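Local coordinates for surface glycoprotein (Trypanosoma brucei, PDB 5KLH) that is a surface glycoprotein of the insect-stage trypanosome, with a bilobed ectodomain that may act as a sensor, although its exact function is not established, at residues 151-159 with 188-199. Residues are numbered along the deposited sequence; the frame is centred on the assembly and turned at random.
Sequences QEVYLSKLY and QGYEAVPQDKVQ
A classic beta bulge lies in strand 151-159, part of the long strand 145-164 of the bilobed ectodomain, which has strand 189-191 antiparallel along one edge and, from Ser156 on, strand 197-199 parallel along the other. Ser156 and Lys157 both face Gly189, whose O accepts from Ser156 N at 2.8 Å and from Lys157 N at 3.0 Å; Gly189 N bonds back to Lys157 O. Two residues before Ser156, Tyr154 and Glu191 form an antiparallel hydrogen-bonded pair. On the other edge, Gln199 N gives its hydrogen to Ser156 O and Gln199 O takes one from Leu158 N, so residues 156-158 bind both strands.

The loop between those strands passes over one face of the Tyr154 ring, with Ala192 O near its edge. Pro194 lies over that face, CD 3.9 Å from the centroid in a CH-pi contact, while the ring also meets His92. The loop is braced by Gln195, which sends NE2 to Val193 O. Tyr190 packs alongside the strand, with CG2 of Val153 over its ring face and the backbone of Tyr154 and Leu155 at its edge. Deeper in, Leu155 and Val198 cross at about a right angle, both touching Leu73.

The side chain of Gln188 extends the pairing: bent at chi2 (-66°), it turns so that OE1 accepts from Tyr159 N at 2.7 Å, nearly straight at 178°; its NE2 is hydrogen-bonded to His185 O. Two waters finish the seam: one joins Ser156 OG to Glu191 OE2, the other accepts from Ser156 OG at 3.0 Å and donates to Gln195 OE1 and Lys197 O.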
# COMPACT_ATOMS: atom_id res chain seq x y z
N GLN A 151 3.35 12.29 11.07
CA GLN A 151 4.63 12.02 10.41
C GLN A 151 4.61 12.59 9.00
O GLN A 151 3.60 12.49 8.31
CB GLN A 151 4.93 10.52 10.39
CG GLN A 151 5.12 9.88 11.76
CD GLN A 151 6.50 10.14 12.36
OE1 GLN A 151 7.29 10.93 11.84
NE2 GLN A 151 6.79 9.47 13.48
N GLU A 152 5.72 13.18 8.59
CA GLU A 152 5.85 13.69 7.22
C GLU A 152 6.54 12.67 6.33
O GLU A 152 7.64 12.19 6.67
CB GLU A 152 6.62 15.02 7.19
CG GLU A 152 6.10 16.07 8.17
CD GLU A 152 4.69 16.56 7.86
OE1 GLU A 152 4.18 16.33 6.75
OE2 GLU A 152 4.10 17.18 8.76
N VAL A 153 5.90 12.32 5.22
CA VAL A 153 6.45 11.33 4.30
C VAL A 153 6.44 11.81 2.85
O VAL A 153 5.63 12.68 2.47
CB VAL A 153 5.66 10.01 4.37
CG1 VAL A 153 5.69 9.50 5.80
CG2 VAL A 153 4.21 10.23 3.95
N TYR A 154 7.34 11.25 2.05
CA TYR A 154 7.47 11.65 0.66
C TYR A 154 7.46 10.45 -0.26
O TYR A 154 8.20 9.48 -0.03
CB TYR A 154 8.75 12.46 0.45
CG TYR A 154 8.79 13.71 1.29
CD1 TYR A 154 9.23 13.67 2.60
CD2 TYR A 154 8.35 14.93 0.78
CE1 TYR A 154 9.27 14.81 3.38
CE2 TYR A 154 8.39 16.08 1.56
CZ TYR A 154 8.84 16.01 2.85
OH TYR A 154 8.86 17.16 3.62
N LEU A 155 6.65 10.51 -1.30
CA LEU A 155 6.52 9.42 -2.25
C LEU A 155 7.85 9.04 -2.91
O LEU A 155 8.55 9.91 -3.44
CB LEU A 155 5.52 9.79 -3.34
CG LEU A 155 5.20 8.70 -4.35
CD1 LEU A 155 4.48 7.54 -3.67
CD2 LEU A 155 4.34 9.30 -5.44
N SER A 156 8.15 7.75 -2.89
CA SER A 156 9.39 7.23 -3.46
C SER A 156 9.12 6.09 -4.44
O SER A 156 9.81 5.95 -5.44
CB SER A 156 10.31 6.74 -2.35
OG SER A 156 11.49 6.20 -2.89
N LYS A 157 8.12 5.28 -4.11
CA LYS A 157 7.76 4.13 -4.93
C LYS A 157 6.24 4.10 -5.04
O LYS A 157 5.56 4.03 -4.02
CB LYS A 157 8.30 2.83 -4.32
CG LYS A 157 8.25 1.63 -5.25
CD LYS A 157 9.10 0.46 -4.74
CE LYS A 157 10.53 0.90 -4.41
NZ LYS A 157 11.35 -0.23 -3.88
N LEU A 158 5.72 4.17 -6.26
CA LEU A 158 4.30 4.18 -6.49
C LEU A 158 3.91 2.83 -7.09
O LEU A 158 4.46 2.45 -8.11
CB LEU A 158 3.92 5.32 -7.44
CG LEU A 158 2.44 5.41 -7.81
CD1 LEU A 158 1.65 5.91 -6.64
CD2 LEU A 158 2.27 6.33 -9.01
N TYR A 159 3.00 2.11 -6.43
CA TYR A 159 2.55 0.80 -6.90
C TYR A 159 1.18 0.89 -7.53
O TYR A 159 0.24 1.34 -6.89
CB TYR A 159 2.47 -0.20 -5.74
CG TYR A 159 3.76 -0.42 -4.99
CD1 TYR A 159 4.22 0.52 -4.06
CD2 TYR A 159 4.49 -1.58 -5.17
CE1 TYR A 159 5.39 0.30 -3.35
CE2 TYR A 159 5.66 -1.80 -4.46
CZ TYR A 159 6.10 -0.86 -3.55
OH TYR A 159 7.25 -1.08 -2.84
N GLN A 188 1.65 3.32 -0.23
CA GLN A 188 2.76 3.42 -1.17
C GLN A 188 4.11 3.37 -0.48
O GLN A 188 4.18 3.23 0.74
CB GLN A 188 2.63 4.70 -2.00
CG GLN A 188 1.28 4.85 -2.68
CD GLN A 188 1.07 3.80 -3.73
OE1 GLN A 188 2.02 3.15 -4.15
NE2 GLN A 188 -0.18 3.60 -4.17
N GLY A 189 5.17 3.49 -1.26
CA GLY A 189 6.51 3.47 -0.70
C GLY A 189 6.92 4.89 -0.41
O GLY A 189 6.96 5.72 -1.33
N TYR A 190 7.23 5.17 0.85
CA TYR A 190 7.55 6.53 1.29
C TYR A 190 8.92 6.64 1.92
O TYR A 190 9.46 5.65 2.44
CB TYR A 190 6.51 7.03 2.29
CG TYR A 190 5.16 7.27 1.67
CD1 TYR A 190 4.95 8.37 0.85
CD2 TYR A 190 4.10 6.40 1.90
CE1 TYR A 190 3.70 8.60 0.27
CE2 TYR A 190 2.85 6.63 1.32
CZ TYR A 190 2.67 7.73 0.50
OH TYR A 190 1.46 7.97 -0.10
N GLU A 191 9.47 7.85 1.86
CA GLU A 191 10.73 8.15 2.54
C GLU A 191 10.59 9.40 3.41
O GLU A 191 9.58 10.11 3.35
CB GLU A 191 11.88 8.35 1.53
CG GLU A 191 12.11 7.18 0.60
CD GLU A 191 12.74 6.00 1.31
OE1 GLU A 191 13.22 6.17 2.45
OE2 GLU A 191 12.75 4.90 0.71
N ALA A 192 11.61 9.67 4.21
CA ALA A 192 11.52 10.74 5.19
C ALA A 192 11.87 12.13 4.65
O ALA A 192 11.68 13.13 5.34
CB ALA A 192 12.42 10.41 6.36
N VAL A 193 12.41 12.19 3.43
CA VAL A 193 12.82 13.46 2.85
C VAL A 193 12.37 13.53 1.41
O VAL A 193 12.05 12.51 0.81
CB VAL A 193 14.36 13.65 2.92
CG1 VAL A 193 14.89 13.49 4.33
CG2 VAL A 193 15.02 12.70 1.98
N PRO A 194 12.31 14.75 0.85
CA PRO A 194 11.87 14.91 -0.54
C PRO A 194 12.69 14.09 -1.54
O PRO A 194 13.91 13.91 -1.38
CB PRO A 194 12.04 16.42 -0.78
CG PRO A 194 11.83 17.02 0.58
CD PRO A 194 12.48 16.05 1.53
N GLN A 195 12.00 13.57 -2.55
CA GLN A 195 12.61 12.75 -3.59
C GLN A 195 12.68 13.51 -4.92
O GLN A 195 11.79 14.31 -5.21
CB GLN A 195 11.81 11.45 -3.76
CG GLN A 195 11.67 10.62 -2.49
CD GLN A 195 13.00 10.08 -2.00
OE1 GLN A 195 13.63 9.23 -2.64
NE2 GLN A 195 13.44 10.58 -0.85
N ASP A 196 13.70 13.25 -5.74
CA ASP A 196 13.74 13.92 -7.05
C ASP A 196 13.20 13.00 -8.14
O ASP A 196 13.04 13.41 -9.29
CB ASP A 196 15.15 14.41 -7.39
CG ASP A 196 16.18 13.29 -7.45
OD1 ASP A 196 15.80 12.11 -7.31
OD2 ASP A 196 17.38 13.60 -7.64
N LYS A 197 12.91 11.76 -7.78
CA LYS A 197 12.31 10.82 -8.72
C LYS A 197 11.52 9.75 -7.99
O LYS A 197 11.75 9.49 -6.81
CB LYS A 197 13.38 10.19 -9.60
CG LYS A 197 14.54 9.55 -8.83
CD LYS A 197 15.70 9.21 -9.76
CE LYS A 197 16.96 8.85 -8.99
NZ LYS A 197 17.44 10.00 -8.19
N VAL A 198 10.57 9.14 -8.70
CA VAL A 198 9.70 8.12 -8.13
C VAL A 198 9.71 6.87 -8.98
O VAL A 198 9.49 6.95 -10.19
CB VAL A 198 8.23 8.64 -8.01
CG1 VAL A 198 7.30 7.52 -7.63
CG2 VAL A 198 8.17 9.77 -6.98
N GLN A 199 9.98 5.71 -8.37
CA GLN A 199 9.86 4.44 -9.08
C GLN A 199 8.40 4.02 -9.17
O GLN A 199 7.73 3.90 -8.15
CB GLN A 199 10.67 3.35 -8.38
CG GLN A 199 12.18 3.59 -8.38
CD GLN A 199 12.95 2.45 -7.74
OE1 GLN A 199 13.71 2.66 -6.79
NE2 GLN A 199 12.77 1.24 -8.26
O HOH W 1 12.98 7.85 -4.96
O HOH W 2 11.57 3.98 -1.25